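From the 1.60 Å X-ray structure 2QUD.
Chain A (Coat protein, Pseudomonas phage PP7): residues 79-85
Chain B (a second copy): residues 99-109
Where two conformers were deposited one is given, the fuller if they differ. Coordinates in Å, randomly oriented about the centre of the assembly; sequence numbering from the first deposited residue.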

# COMPACT_ATOMS: atom_id res chain seq x y z
N THR A 79 15.19 5.31 -7.83
CA THR A 79 13.74 5.20 -7.81
C THR A 79 13.36 4.37 -6.59
O THR A 79 13.90 3.29 -6.36
CB THR A 79 13.16 4.56 -9.09
OG1 THR A 79 13.62 5.30 -10.23
CG2 THR A 79 11.60 4.55 -9.05
N GLN A 80 12.42 4.90 -5.83
CA GLN A 80 11.83 4.16 -4.73
C GLN A 80 10.39 3.82 -5.05
O GLN A 80 9.73 4.52 -5.83
CB GLN A 80 11.94 4.98 -3.48
CG GLN A 80 13.41 5.20 -3.13
CD GLN A 80 13.59 5.88 -1.81
OE1 GLN A 80 14.16 5.31 -0.91
NE2 GLN A 80 13.13 7.12 -1.70
N VAL A 81 9.92 2.72 -4.47
CA VAL A 81 8.69 2.08 -4.89
C VAL A 81 7.86 1.69 -3.67
O VAL A 81 8.41 1.19 -2.69
CB VAL A 81 8.97 0.81 -5.73
CG1 VAL A 81 7.70 0.32 -6.33
CG2 VAL A 81 10.01 1.08 -6.84
N TRP A 82 6.56 1.92 -3.72
CA TRP A 82 5.63 1.29 -2.80
C TRP A 82 4.50 0.64 -3.53
O TRP A 82 3.68 1.30 -4.10
CB TRP A 82 5.13 2.30 -1.78
CG TRP A 82 4.38 1.77 -0.59
CD1 TRP A 82 3.50 0.73 -0.56
CD2 TRP A 82 4.42 2.28 0.73
NE1 TRP A 82 3.00 0.57 0.68
CE2 TRP A 82 3.54 1.52 1.50
CE3 TRP A 82 5.09 3.34 1.33
CZ2 TRP A 82 3.35 1.78 2.84
CZ3 TRP A 82 4.91 3.58 2.61
CH2 TRP A 82 4.06 2.80 3.38
N SER A 83 4.51 -0.68 -3.51
CA SER A 83 3.50 -1.41 -4.23
C SER A 83 2.54 -2.12 -3.28
O SER A 83 2.88 -2.45 -2.16
CB SER A 83 4.12 -2.38 -5.24
OG SER A 83 4.93 -3.31 -4.58
N HIS A 84 1.33 -2.32 -3.78
CA HIS A 84 0.22 -2.95 -3.08
C HIS A 84 -0.24 -4.14 -3.86
O HIS A 84 -0.34 -4.09 -5.08
CB HIS A 84 -0.95 -1.97 -2.93
CG HIS A 84 -0.56 -0.69 -2.30
ND1 HIS A 84 -0.79 -0.40 -0.97
CD2 HIS A 84 0.08 0.38 -2.81
CE1 HIS A 84 -0.30 0.80 -0.70
NE2 HIS A 84 0.24 1.29 -1.80
N ASP A 85 -0.56 -5.22 -3.15
CA ASP A 85 -1.10 -6.42 -3.77
C ASP A 85 -2.28 -6.80 -2.88
O ASP A 85 -2.09 -7.19 -1.73
CB ASP A 85 -0.05 -7.50 -3.80
CG ASP A 85 -0.44 -8.70 -4.63
OD1 ASP A 85 0.46 -9.20 -5.32
OD2 ASP A 85 -1.60 -9.15 -4.60
N SER B 99 8.37 11.45 1.56
CA SER B 99 7.45 11.73 0.47
C SER B 99 6.76 10.45 -0.02
O SER B 99 5.53 10.44 -0.18
CB SER B 99 8.18 12.42 -0.68
OG SER B 99 7.29 12.68 -1.75
N LEU B 100 7.54 9.38 -0.22
CA LEU B 100 6.98 8.09 -0.64
C LEU B 100 5.90 7.66 0.35
O LEU B 100 4.78 7.26 -0.04
CB LEU B 100 8.06 7.00 -0.78
CG LEU B 100 7.58 5.66 -1.35
CD1 LEU B 100 7.27 5.81 -2.85
CD2 LEU B 100 8.60 4.52 -1.10
N TYR B 101 6.22 7.78 1.63
CA TYR B 101 5.26 7.49 2.70
C TYR B 101 4.00 8.38 2.62
O TYR B 101 2.86 7.89 2.62
CB TYR B 101 5.91 7.62 4.09
CG TYR B 101 4.88 7.52 5.18
CD1 TYR B 101 4.40 6.30 5.56
CD2 TYR B 101 4.33 8.63 5.78
CE1 TYR B 101 3.38 6.18 6.47
CE2 TYR B 101 3.32 8.53 6.73
CZ TYR B 101 2.84 7.29 7.07
OH TYR B 101 1.86 7.18 8.02
N ASP B 102 4.20 9.70 2.59
CA ASP B 102 3.09 10.66 2.62
C ASP B 102 2.16 10.49 1.41
O ASP B 102 0.93 10.54 1.54
CB ASP B 102 3.59 12.10 2.64
CG ASP B 102 4.18 12.52 3.97
OD1 ASP B 102 3.87 11.96 5.04
OD2 ASP B 102 4.92 13.53 3.93
N LEU B 103 2.77 10.25 0.24
CA LEU B 103 2.00 10.03 -1.00
C LEU B 103 1.21 8.72 -0.92
O LEU B 103 0.07 8.63 -1.36
CB LEU B 103 2.93 10.02 -2.22
CG LEU B 103 3.51 11.39 -2.65
CD1 LEU B 103 4.66 11.18 -3.61
CD2 LEU B 103 2.41 12.27 -3.26
N THR B 104 1.79 7.72 -0.30
CA THR B 104 1.08 6.46 -0.15
C THR B 104 -0.06 6.51 0.85
O THR B 104 -1.07 6.01 0.64
CB THR B 104 2.05 5.33 0.22
OG1 THR B 104 3.02 5.18 -0.79
CG2 THR B 104 1.30 4.04 0.38
N LYS B 105 0.17 7.14 1.99
CA LYS B 105 -0.89 7.40 2.95
C LYS B 105 -2.08 8.11 2.27
O LYS B 105 -3.24 7.70 2.46
CB LYS B 105 -0.34 8.22 4.10
CG LYS B 105 -1.35 8.57 5.15
CD LYS B 105 -0.61 9.26 6.31
CE LYS B 105 -1.56 9.81 7.34
NZ LYS B 105 -0.88 9.98 8.70
N SER B 106 -1.78 9.14 1.47
CA SER B 106 -2.84 9.90 0.79
C SER B 106 -3.55 9.05 -0.24
O SER B 106 -4.77 9.07 -0.32
CB SER B 106 -2.27 11.15 0.12
OG SER B 106 -3.27 11.81 -0.61
N LEU B 107 -2.77 8.27 -0.98
CA LEU B 107 -3.30 7.37 -2.02
C LEU B 107 -4.30 6.38 -1.44
O LEU B 107 -5.43 6.23 -1.93
CB LEU B 107 -2.16 6.64 -2.68
CG LEU B 107 -2.62 5.61 -3.70
CD1 LEU B 107 -3.46 6.16 -4.84
CD2 LEU B 107 -1.38 4.88 -4.30
N VAL B 108 -3.91 5.71 -0.39
CA VAL B 108 -4.76 4.67 0.23
C VAL B 108 -6.03 5.33 0.76
O VAL B 108 -7.10 4.75 0.67
CB VAL B 108 -3.98 3.83 1.31
CG1 VAL B 108 -4.93 2.91 2.06
CG2 VAL B 108 -2.82 3.07 0.64
N ALA B 109 -5.91 6.55 1.27
CA ALA B 109 -7.05 7.26 1.86
C ALA B 109 -8.07 7.76 0.83
O ALA B 109 -9.12 8.29 1.22
CB ALA B 109 -6.56 8.43 2.70
O HOH W 1 1.90 3.34 -2.80

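Which residues of the strand meet the helix? Alternation decides it: Q80(A), W82(A) and H84(A) point their CA-to-CB bonds toward the helix, while V81(A) and S83(A) point away. From the helix, L100(B), T104(B) and V108(B) answer at four-residue spacing, following the strand at a shallow 27°.

What sets the threonine's conformation? With chi1 at m (-60°), T104(B) places OG1 2.8 Å from O of L100(B), to which it donates a hydrogen bond back along its own helix. The same rotamer lays CG2 over one face of the W82(A) indole, 3.6 Å from the centroid of the five-membered ring and only 15° off its normal, a CH-pi contact.

How does the tryptophan fit against the helix? Its t rotamer carries the indole across the helix direction, where CZ3 of W82(A) lies 4.0 Å from CD1 of Y101(B). L100(B), with chi angles t and p, packs nearer the strand backbone: its CD2 comes within 3.7 Å of O of V81(A).

Does anything polar join the two sides? No direct hydrogen bond does, but one water donates to O of W82(A) (3.0 Å) and OG1 of T104(B) (2.9 Å), and also bonds NE2 of H84(A) at 2.8 Å. The m rotamer of H84(A) also leaves CE1 3.6 Å from CG2 of V108(B).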